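Local structure of sarcolemmal membrane-associated protein (Homo sapiens, 6AR0) at residues A[49-54]-A[119-124]; A[59-62]-A[67-70]. The protein associates with the STRIPAK core in an extended complex that dephosphorylates STK3 and inhibits Hippo signaling, the chain here being the N-terminal FHA domain of the protein. All blocks are in the same frame, centred on the assembly; numbering follows the deposited sequence.

Contact 1 (A[49-54]-A[119-124]); sequences KVLSRN and GCIVST
At V50 the first torsion (chi1 -55°) places CG2 between the backbone N and the carbonyl carbon, which makes this methyl the nearer of the two branches to the 119-124 segment. At I121 it sets CG1 anti to the carbonyl carbon (chi1 -64°), where the methylene meets L51. The V50 CG2 methyl lies 3.5 Å from the carbonyl oxygen of G119 and 3.8 Å from CB of C120, filling the angle between the glycine carbonyl and the start of the cysteine side chain. One residue further along, L51 reaches across with a single methyl, its CD1 resting 3.8 Å from I121 CG1. These two side chains cross at about a right angle, so they meet through a small apolar patch and not along their lengths. The polar part of the junction is carried by water 1, which accepts from the backbone N of K49 at 3.0 Å and donates to G119 O at 2.8 Å; the same carbonyl thus has a methyl beside it and a water bond. In the FHA sandwich this contact ties the loop between strands 44-46 and 56-61, which belong to the mixed sheet, to strand 117-128 of the antiparallel one. The loop carries S52, which with R32, H55 and N76 belongs to the conserved signature of FHA domains, and, as in other FHA domains, it probably contributes to the phosphothreonine-reading surface. V50 O accepts a hydrogen bond from N76 ND2 and L51 O one from R32 NH1, so the two residues packed on 119-124 also hold signature side chains through their carbonyls. On the strand side, I121 is backbone hydrogen-bonded to F105 of strand 102-105.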
loop_
_atom_site.group_PDB
_atom_site.type_symbol
_atom_site.label_atom_id
_atom_site.label_comp_id
_atom_site.label_asym_id
_atom_site.label_seq_id
_atom_site.Cartn_x
_atom_site.Cartn_y
_atom_site.Cartn_z
ATOM N N LYS A 49 12.953 -3.668 2.853
ATOM C CA LYS A 49 13.236 -4.860 3.637
ATOM C C LYS A 49 12.077 -5.248 4.540
ATOM O O LYS A 49 11.877 -6.440 4.817
ATOM C CB LYS A 49 14.487 -4.605 4.487
ATOM C CG LYS A 49 15.004 -5.837 5.183
ATOM C CD LYS A 49 16.257 -5.563 5.985
ATOM C CE LYS A 49 16.743 -6.822 6.667
ATOM N NZ LYS A 49 17.816 -6.517 7.630
ATOM N N VAL A 50 11.357 -4.262 5.071
ATOM C CA VAL A 50 10.397 -4.518 6.139
ATOM C C VAL A 50 9.051 -5.003 5.627
ATOM O O VAL A 50 8.183 -5.341 6.449
ATOM C CB VAL A 50 10.267 -3.296 7.076
ATOM C CG1 VAL A 50 11.631 -2.873 7.633
ATOM C CG2 VAL A 50 9.616 -2.138 6.372
ATOM N N LEU A 51 8.844 -5.083 4.312
ATOM C CA LEU A 51 7.595 -5.612 3.769
ATOM C C LEU A 51 7.646 -7.127 3.679
ATOM O O LEU A 51 8.699 -7.720 3.432
ATOM C CB LEU A 51 7.304 -5.075 2.368
ATOM C CG LEU A 51 6.495 -3.763 2.349
ATOM C CD1 LEU A 51 7.266 -2.584 2.934
ATOM C CD2 LEU A 51 6.028 -3.434 0.949
ATOM N N SER A 52 6.485 -7.747 3.853
ATOM C CA SER A 52 6.315 -9.161 3.561
ATOM C C SER A 52 6.116 -9.373 2.059
ATOM O O SER A 52 5.753 -8.455 1.315
ATOM C CB SER A 52 5.121 -9.714 4.345
ATOM O OG SER A 52 5.339 -9.610 5.738
ATOM N N ARG A 53 6.366 -10.606 1.609
ATOM C CA ARG A 53 6.162 -10.930 0.201
ATOM C C ARG A 53 4.708 -10.727 -0.195
ATOM O O ARG A 53 4.414 -10.126 -1.236
ATOM C CB ARG A 53 6.584 -12.375 -0.065
ATOM C CG ARG A 53 6.403 -12.804 -1.517
ATOM C CD ARG A 53 6.770 -14.265 -1.743
ATOM N NE ARG A 53 6.642 -14.630 -3.157
ATOM C CZ ARG A 53 7.645 -15.004 -3.954
ATOM N NH1 ARG A 53 8.891 -15.102 -3.501
ATOM N NH2 ARG A 53 7.394 -15.296 -5.223
ATOM N N ASN A 54 3.787 -11.221 0.628
ATOM C CA ASN A 54 2.352 -11.044 0.431
ATOM C C ASN A 54 1.867 -10.166 1.578
ATOM O O ASN A 54 1.387 -10.644 2.602
ATOM C CB ASN A 54 1.645 -12.384 0.413
ATOM C CG ASN A 54 2.256 -13.343 -0.582
ATOM O OD1 ASN A 54 2.396 -13.023 -1.756
ATOM N ND2 ASN A 54 2.644 -14.520 -0.110
ATOM N N GLY A 119 14.006 1.704 6.649
ATOM C CA GLY A 119 12.762 2.429 6.516
ATOM C C GLY A 119 11.617 1.566 5.989
ATOM O O GLY A 119 11.788 0.441 5.524
ATOM N N CYS A 120 10.415 2.127 6.060
ATOM C CA CYS A 120 9.188 1.481 5.606
ATOM C C CYS A 120 8.572 2.310 4.481
ATOM O O CYS A 120 9.032 3.420 4.174
ATOM C CB CYS A 120 8.197 1.320 6.771
ATOM S SG CYS A 120 7.641 2.860 7.509
ATOM N N ILE A 121 7.526 1.785 3.846
ATOM C CA ILE A 121 6.887 2.508 2.754
ATOM C C ILE A 121 5.781 3.370 3.342
ATOM O O ILE A 121 4.880 2.859 4.014
ATOM C CB ILE A 121 6.341 1.536 1.706
ATOM C CG1 ILE A 121 7.481 0.749 1.051
ATOM C CG2 ILE A 121 5.489 2.265 0.670
ATOM C CD1 ILE A 121 8.464 1.570 0.247
ATOM N N VAL A 122 5.856 4.681 3.100
ATOM C CA VAL A 122 4.842 5.633 3.544
ATOM C C VAL A 122 4.422 6.418 2.307
ATOM O O VAL A 122 5.254 7.087 1.681
ATOM C CB VAL A 122 5.349 6.584 4.649
ATOM C CG1 VAL A 122 4.197 7.406 5.202
ATOM C CG2 VAL A 122 6.044 5.814 5.773
ATOM N N SER A 123 3.146 6.332 1.950
ATOM C CA SER A 123 2.679 6.855 0.671
ATOM C C SER A 123 1.414 7.678 0.851
ATOM O O SER A 123 0.585 7.387 1.715
ATOM C CB SER A 123 2.377 5.668 -0.262
ATOM O OG SER A 123 2.023 5.968 -1.595
ATOM N N THR A 124 1.263 8.715 0.049
ATOM C CA THR A 124 -0.062 9.270 -0.165
ATOM C C THR A 124 -0.708 8.457 -1.267
ATOM O O THR A 124 -0.033 8.074 -2.228
ATOM C CB THR A 124 0.039 10.715 -0.646
ATOM O OG1 THR A 124 0.770 11.473 0.313
ATOM C CG2 THR A 124 -1.344 11.334 -0.863
HETATM O O HOH W 1 13.750 -1.053 4.147
#

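Contact 2 (A[59-62]-A[67-70]); sequences WFDH and FYLQ
This is antiparallel strand pairing within a beta hairpin, formed by strands 56-61 and 66-71 in the mixed sheet of the FHA sandwich, with different aromatic pairs on its two faces. W59 and Y68 form a hydrogen-bonded pair: W59 N donates to Y68 O at 3.0 Å and Y68 N to W59 O at 2.9 Å. F60 and F67 follow as a non-hydrogen-bonded pair. On the W59 face, the indole folds across the neighbouring strand because chi1 of 70° puts CG between the backbone N and the carbonyl carbon. Its six-membered ring receives the Y68 CB methylene over one face, a CH-pi contact with CB 3.6 Å from the ring centroid and 18° off the normal. The tyrosine ring itself is slid aside, nearly parallel to the indole but barely overlapping it. Q70 CB comes to the edge of the indole, near its plane, at 3.8 Å from CZ3, while the Q70 amide nitrogen bonds to S92 O. Were W59 replaced by an alanine, Y68 CB would probably lose the ring face it packs on and Q70 CB the ring edge beside it, with the tyrosine then freer to turn. On the other face L69 meets T78 and I80 of the opposing sheet, while F60 is buried against A4 and P130 and F67 against A135. F60 CD1 sits over the centre of the F67 ring, 3.4 Å from CZ, with the ring planes inclined at 46°, neither stacked nor perpendicular. Back on the tryptophan side, D61 brings CB to the edge of the Y68 ring; its OD1 accepts from K63 N, and its OD2 takes a bond from water 2 at 2.8 Å, which also bonds Y68 OH at 2.7 Å.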
loop_
_atom_site.group_PDB
_atom_site.type_symbol
_atom_site.label_atom_id
_atom_site.label_comp_id
_atom_site.label_asym_id
_atom_site.label_seq_id
_atom_site.Cartn_x
_atom_site.Cartn_y
_atom_site.Cartn_z
ATOM N N TRP A 59 -7.823 -2.893 -3.905
ATOM C CA TRP A 59 -8.743 -3.110 -5.011
ATOM C C TRP A 59 -9.807 -2.031 -5.053
ATOM O O TRP A 59 -10.023 -1.278 -4.102
ATOM C CB TRP A 59 -9.391 -4.494 -4.963
ATOM C CG TRP A 59 -10.392 -4.748 -3.850
ATOM C CD1 TRP A 59 -11.746 -4.650 -3.926
ATOM C CD2 TRP A 59 -10.093 -5.206 -2.526
ATOM N NE1 TRP A 59 -12.307 -5.019 -2.733
ATOM C CE2 TRP A 59 -11.314 -5.372 -1.858
ATOM C CE3 TRP A 59 -8.907 -5.512 -1.850
ATOM C CZ2 TRP A 59 -11.391 -5.845 -0.553
ATOM C CZ3 TRP A 59 -8.982 -5.972 -0.553
ATOM C CH2 TRP A 59 -10.215 -6.133 0.083
ATOM N N PHE A 60 -10.490 -2.005 -6.192
ATOM C CA PHE A 60 -11.673 -1.191 -6.423
ATOM C C PHE A 60 -12.875 -2.105 -6.569
ATOM O O PHE A 60 -12.829 -3.069 -7.333
ATOM C CB PHE A 60 -11.501 -0.374 -7.705
ATOM C CG PHE A 60 -12.705 0.447 -8.081
ATOM C CD1 PHE A 60 -13.124 1.497 -7.285
ATOM C CD2 PHE A 60 -13.417 0.175 -9.241
ATOM C CE1 PHE A 60 -14.237 2.260 -7.648
ATOM C CE2 PHE A 60 -14.512 0.942 -9.603
ATOM C CZ PHE A 60 -14.923 1.970 -8.804
ATOM N N ASP A 61 -13.930 -1.816 -5.814
ATOM C CA ASP A 61 -15.181 -2.565 -5.870
ATOM C C ASP A 61 -16.064 -1.866 -6.885
ATOM O O ASP A 61 -16.635 -0.807 -6.608
ATOM C CB ASP A 61 -15.818 -2.575 -4.488
ATOM C CG ASP A 61 -17.070 -3.401 -4.422
ATOM O OD1 ASP A 61 -17.731 -3.572 -5.465
ATOM O OD2 ASP A 61 -17.401 -3.857 -3.303
ATOM N N HIS A 62 -16.148 -2.460 -8.076
ATOM C CA HIS A 62 -16.800 -1.824 -9.209
ATOM C C HIS A 62 -18.305 -1.673 -9.002
ATOM O O HIS A 62 -18.929 -0.864 -9.695
ATOM C CB HIS A 62 -16.491 -2.612 -10.500
ATOM C CG HIS A 62 -15.044 -2.566 -10.928
ATOM N ND1 HIS A 62 -14.045 -3.268 -10.284
ATOM C CD2 HIS A 62 -14.440 -1.915 -11.955
ATOM C CE1 HIS A 62 -12.889 -3.037 -10.885
ATOM N NE2 HIS A 62 -13.101 -2.222 -11.903
ATOM N N PHE A 67 -13.047 1.809 -2.666
ATOM C CA PHE A 67 -11.711 1.250 -2.723
ATOM C C PHE A 67 -11.374 0.662 -1.360
ATOM O O PHE A 67 -11.750 1.220 -0.313
ATOM C CB PHE A 67 -10.692 2.349 -3.038
ATOM C CG PHE A 67 -10.819 2.947 -4.410
ATOM C CD1 PHE A 67 -9.961 2.574 -5.427
ATOM C CD2 PHE A 67 -11.772 3.912 -4.673
ATOM C CE1 PHE A 67 -10.072 3.149 -6.690
ATOM C CE2 PHE A 67 -11.886 4.480 -5.933
ATOM C CZ PHE A 67 -11.028 4.109 -6.921
ATOM N N TYR A 68 -10.595 -0.422 -1.368
ATOM C CA TYR A 68 -10.265 -1.121 -0.141
ATOM C C TYR A 68 -8.803 -1.521 -0.090
ATOM O O TYR A 68 -8.163 -1.780 -1.111
ATOM C CB TYR A 68 -11.072 -2.407 0.007
ATOM C CG TYR A 68 -12.535 -2.154 0.189
ATOM C CD1 TYR A 68 -13.059 -1.934 1.457
ATOM C CD2 TYR A 68 -13.387 -2.109 -0.888
ATOM C CE1 TYR A 68 -14.394 -1.700 1.652
ATOM C CE2 TYR A 68 -14.748 -1.875 -0.710
ATOM C CZ TYR A 68 -15.234 -1.668 0.570
ATOM O OH TYR A 68 -16.569 -1.439 0.792
ATOM N N LEU A 69 -8.314 -1.630 1.138
ATOM C CA LEU A 69 -7.006 -2.162 1.470
ATOM C C LEU A 69 -7.177 -3.238 2.534
ATOM O O LEU A 69 -7.958 -3.070 3.477
ATOM C CB LEU A 69 -6.132 -1.023 2.007
ATOM C CG LEU A 69 -4.689 -1.324 2.398
ATOM C CD1 LEU A 69 -3.891 -1.812 1.204
ATOM C CD2 LEU A 69 -4.038 -0.083 3.000
ATOM N N GLN A 70 -6.462 -4.351 2.382
ATOM C CA GLN A 70 -6.521 -5.444 3.339
ATOM C C GLN A 70 -5.114 -5.930 3.639
ATOM O O GLN A 70 -4.338 -6.205 2.716
ATOM C CB GLN A 70 -7.350 -6.594 2.766
ATOM C CG GLN A 70 -7.497 -7.755 3.706
ATOM C CD GLN A 70 -8.423 -8.794 3.148
ATOM O OE1 GLN A 70 -8.458 -9.025 1.936
ATOM N NE2 GLN A 70 -9.195 -9.422 4.016
HETATM O O HOH W 2 -18.143 -2.150 -1.262
#

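Contact 2 is nested in sequence inside the loop closed by contact 1: the chain passes through 49-54, runs directly into strand 56-61, turns back along strand 66-71, and returns to 119-124 much later. The two lie on opposite sides of the chain's centre, with centres 19 Å apart and nearest atoms about 7 Å apart, and do not touch. Contact 2 stays within the mixed sheet, pairing two adjacent strands, whereas contact 1 joins a loop of that sheet to strand 117-128 of the antiparallel sheet. Strand 56-61 links the two, running from the loop that carries FHA signature residues, probably the phosphopeptide-reading end as in other FHA domains, to the hairpin turn.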